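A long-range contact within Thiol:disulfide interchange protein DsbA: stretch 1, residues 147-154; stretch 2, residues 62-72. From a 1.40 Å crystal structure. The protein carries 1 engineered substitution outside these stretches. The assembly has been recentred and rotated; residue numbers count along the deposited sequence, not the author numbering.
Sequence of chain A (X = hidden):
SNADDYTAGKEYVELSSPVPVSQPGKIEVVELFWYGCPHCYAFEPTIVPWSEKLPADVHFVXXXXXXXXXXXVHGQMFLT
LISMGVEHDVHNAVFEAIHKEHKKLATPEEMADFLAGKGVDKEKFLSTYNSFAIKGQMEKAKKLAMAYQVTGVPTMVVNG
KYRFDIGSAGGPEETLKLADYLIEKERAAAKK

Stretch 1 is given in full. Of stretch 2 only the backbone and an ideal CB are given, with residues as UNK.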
# COMPACT_ATOMS: atom_id res chain seq x y z
N ALA A 147 7.61 8.89 8.51
CA ALA A 147 7.00 10.23 8.46
C ALA A 147 5.50 10.19 8.75
O ALA A 147 4.95 11.13 9.32
CB ALA A 147 7.25 10.87 7.10
N TYR A 148 4.83 9.11 8.35
CA TYR A 148 3.41 8.94 8.66
C TYR A 148 3.20 8.49 10.10
O TYR A 148 2.05 8.48 10.56
CB TYR A 148 2.77 7.91 7.73
CG TYR A 148 2.79 8.19 6.25
CD1 TYR A 148 2.63 9.46 5.73
CD2 TYR A 148 2.97 7.14 5.35
CE1 TYR A 148 2.66 9.68 4.35
CE2 TYR A 148 2.99 7.36 4.00
CZ TYR A 148 2.83 8.62 3.50
OH TYR A 148 2.86 8.82 2.14
N GLN A 149 4.29 8.11 10.76
CA GLN A 149 4.26 7.54 12.12
C GLN A 149 3.29 6.36 12.22
O GLN A 149 2.50 6.23 13.16
CB GLN A 149 3.95 8.62 13.13
CG GLN A 149 5.07 9.67 13.21
CD GLN A 149 4.73 10.82 14.14
OE1 GLN A 149 3.98 11.71 13.77
NE2 GLN A 149 5.24 10.77 15.35
N VAL A 150 3.38 5.48 11.23
CA VAL A 150 2.50 4.33 11.16
C VAL A 150 3.17 3.19 11.91
O VAL A 150 4.36 2.96 11.74
CB VAL A 150 2.28 3.96 9.70
CG1 VAL A 150 1.64 2.58 9.57
CG2 VAL A 150 1.41 5.00 9.02
N THR A 151 2.39 2.48 12.74
CA THR A 151 2.96 1.41 13.56
C THR A 151 2.25 0.08 13.36
O THR A 151 2.45 -0.87 14.13
CB THR A 151 2.97 1.77 15.06
OG1 THR A 151 1.65 2.11 15.49
CG2 THR A 151 3.93 2.93 15.34
N GLY A 152 1.42 -0.00 12.35
CA GLY A 152 0.81 -1.26 11.97
C GLY A 152 -0.02 -1.07 10.72
O GLY A 152 -0.15 0.05 10.20
N VAL A 153 -0.58 -2.18 10.24
CA VAL A 153 -1.29 -2.22 8.98
C VAL A 153 -2.55 -3.07 9.13
O VAL A 153 -2.63 -3.89 10.06
CB VAL A 153 -0.39 -2.80 7.86
CG1 VAL A 153 0.77 -1.84 7.57
CG2 VAL A 153 0.12 -4.18 8.19
N PRO A 154 -3.54 -2.86 8.24
CA PRO A 154 -3.58 -1.82 7.21
C PRO A 154 -3.85 -0.45 7.82
O PRO A 154 -4.63 -0.33 8.76
CB PRO A 154 -4.73 -2.27 6.31
CG PRO A 154 -5.62 -3.08 7.22
CD PRO A 154 -4.73 -3.73 8.23
N UNK A 62 -0.53 1.68 -3.00
CA UNK A 62 -0.17 0.87 -1.88
C UNK A 62 1.28 1.10 -1.56
O UNK A 62 2.10 1.30 -2.45
CB UNK A 62 -0.45 -0.61 -2.15
N UNK A 63 1.58 1.08 -0.28
CA UNK A 63 2.95 1.24 0.19
C UNK A 63 3.23 0.11 1.17
O UNK A 63 2.51 -0.04 2.16
CB UNK A 63 3.17 2.61 0.84
N UNK A 64 4.27 -0.69 0.90
CA UNK A 64 4.55 -1.79 1.83
C UNK A 64 5.16 -1.26 3.10
O UNK A 64 6.04 -0.41 3.04
CB UNK A 64 5.48 -2.82 1.19
N UNK A 65 4.72 -1.78 4.24
CA UNK A 65 5.29 -1.44 5.54
C UNK A 65 6.52 -2.32 5.72
O UNK A 65 6.43 -3.55 5.73
CB UNK A 65 4.28 -1.64 6.68
N UNK A 66 7.68 -1.67 5.80
CA UNK A 66 8.95 -2.36 5.88
C UNK A 66 9.40 -2.39 7.34
O UNK A 66 10.34 -1.69 7.74
CB UNK A 66 10.00 -1.69 4.99
N UNK A 67 8.73 -3.24 8.11
CA UNK A 67 8.87 -3.27 9.56
C UNK A 67 9.77 -4.41 10.01
O UNK A 67 9.72 -4.84 11.16
CB UNK A 67 7.50 -3.40 10.22
N UNK A 68 10.59 -4.90 9.09
CA UNK A 68 11.57 -5.92 9.41
C UNK A 68 11.27 -7.32 8.91
O UNK A 68 10.13 -7.69 8.68
CB UNK A 68 11.74 -5.98 10.93
N UNK A 69 12.32 -8.11 8.75
CA UNK A 69 12.18 -9.52 8.43
C UNK A 69 11.36 -9.79 7.19
O UNK A 69 11.57 -9.17 6.15
CB UNK A 69 11.55 -10.25 9.62
N UNK A 70 10.40 -10.69 7.29
CA UNK A 70 9.60 -11.08 6.16
C UNK A 70 8.78 -9.90 5.60
O UNK A 70 8.42 -9.90 4.42
CB UNK A 70 8.67 -12.23 6.56
N UNK A 71 8.47 -8.92 6.44
CA UNK A 71 7.75 -7.74 5.91
C UNK A 71 8.63 -7.04 4.89
O UNK A 71 8.14 -6.54 3.88
CB UNK A 71 7.36 -6.77 7.03
N UNK A 72 9.93 -6.98 5.14
CA UNK A 72 10.83 -6.31 4.21
C UNK A 72 10.97 -7.09 2.92
O UNK A 72 10.95 -6.52 1.83
CB UNK A 72 12.21 -6.11 4.85

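Position 62 lies on a strand, with nothing of stretch 1 within 5.5 Å of its CB, so this contact sets no preference. The deposited residue is Arg-62, whose NE and NH2 are hydrogen-bonded elsewhere in the structure.

At position 63 the CA-to-CB bond points toward stretch 1, but the nearest group on offer, the ring of Tyr-148, is beyond the reach of a CB. An apolar chain of medium length, such as leucine, isoleucine or methionine, would bridge the gap. The residue is Leu-63; with chi1 t and chi2 p it brings CD2 to 4.0 Å from CE2 of Tyr-148, at the edge of the ring and near its plane.

Position 64 points away, with phi near -74°, a value open to many residues and compatible with proline. It is Pro-64, which does not touch stretch 1.

Position 65 is the tightest. Its CB points toward stretch 1 and, placed ideally, already lies 3.6 Å from CG1 of Val-153. A small apolar side chain suits such close quarters, and a methyl is enough to make the contact. Ala-65 fills it, its CB packing against CG1 of Val-153 at 3.6 Å.

The side chain at position 66 is out of reach of stretch 1, leaving its choice open here; it is Leu-66.

From position 67 the CB again points toward stretch 1, across open space to the backbone of residues 150-152. A long or broad side chain is needed, and one with an apolar surface could also meet Val-150; a hydrogen-bonding group might instead address the carbonyl of that residue. The deposited Phe-67, with chi1 m, spans the distance. Its CZ approaches O of Val-150 to 3.4 Å and CG1 of Val-150 to 4.3 Å, while CE2 lies 3.8 Å from N of Gly-152, which sits at the ring edge.

Positions 68 and 69 have positive phi. At 68 a CB would jam against the preceding carbonyl oxygen, which calls for glycine; at 69, the N-cap position, glycine is favoured. Gly-68 and Gly-69 are found.

Position 70 begins the helix out of reach of stretch 1 and accepts many residues; it is Ile-70.

Position 71 points toward Val-153 from a distance, so a large, largely apolar side chain is best placed to arrive. Trp-71 does so, its CH2 reaching 3.8 Å from CG2 of Val-153.

Position 72 is out of reach. Asn-72 instead turns back within its own stretch, its OD1 accepting a 2.8 Å hydrogen bond from N of Gly-68.

Stretch 2 62-72: RLPALFGGIWN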
# COMPACT_ATOMS: atom_id res chain seq x y z
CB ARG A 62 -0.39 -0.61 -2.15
CG ARG A 62 -1.83 -1.03 -2.03
CD ARG A 62 -1.96 -2.54 -2.00
NE ARG A 62 -3.37 -2.90 -1.96
CZ ARG A 62 -4.17 -2.88 -3.02
NH1 ARG A 62 -3.69 -2.57 -4.21
NH2 ARG A 62 -5.44 -3.20 -2.87
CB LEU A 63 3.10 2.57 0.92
CG LEU A 63 4.54 2.97 1.25
CD1 LEU A 63 5.35 3.30 0.00
CD2 LEU A 63 4.47 4.15 2.22
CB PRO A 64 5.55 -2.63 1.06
CG PRO A 64 6.31 -1.64 0.26
CD PRO A 64 5.29 -0.59 -0.14
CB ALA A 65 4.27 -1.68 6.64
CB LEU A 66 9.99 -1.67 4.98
CG LEU A 66 9.54 -1.52 3.53
CD1 LEU A 66 10.57 -0.71 2.76
CD2 LEU A 66 9.31 -2.87 2.87
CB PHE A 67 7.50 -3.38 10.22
CG PHE A 67 6.66 -2.14 10.10
CD1 PHE A 67 7.17 -1.01 9.47
CD2 PHE A 67 5.38 -2.09 10.61
CE1 PHE A 67 6.42 0.14 9.36
CE2 PHE A 67 4.62 -0.93 10.49
CZ PHE A 67 5.15 0.18 9.87
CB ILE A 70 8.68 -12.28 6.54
CG1 ILE A 70 8.04 -12.87 5.29
CG2 ILE A 70 7.62 -11.87 7.54
CD1 ILE A 70 9.02 -13.49 4.35
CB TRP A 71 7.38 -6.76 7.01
CG TRP A 71 6.39 -7.20 8.01
CD1 TRP A 71 6.35 -8.40 8.69
CD2 TRP A 71 5.33 -6.41 8.58
NE1 TRP A 71 5.33 -8.40 9.60
CE2 TRP A 71 4.68 -7.19 9.54
CE3 TRP A 71 4.85 -5.12 8.32
CZ2 TRP A 71 3.60 -6.72 10.27
CZ3 TRP A 71 3.78 -4.66 9.04
CH2 TRP A 71 3.17 -5.45 10.01
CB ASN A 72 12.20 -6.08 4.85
CG ASN A 72 12.17 -5.00 5.91
OD1 ASN A 72 11.11 -4.57 6.35
ND2 ASN A 72 13.35 -4.58 6.35
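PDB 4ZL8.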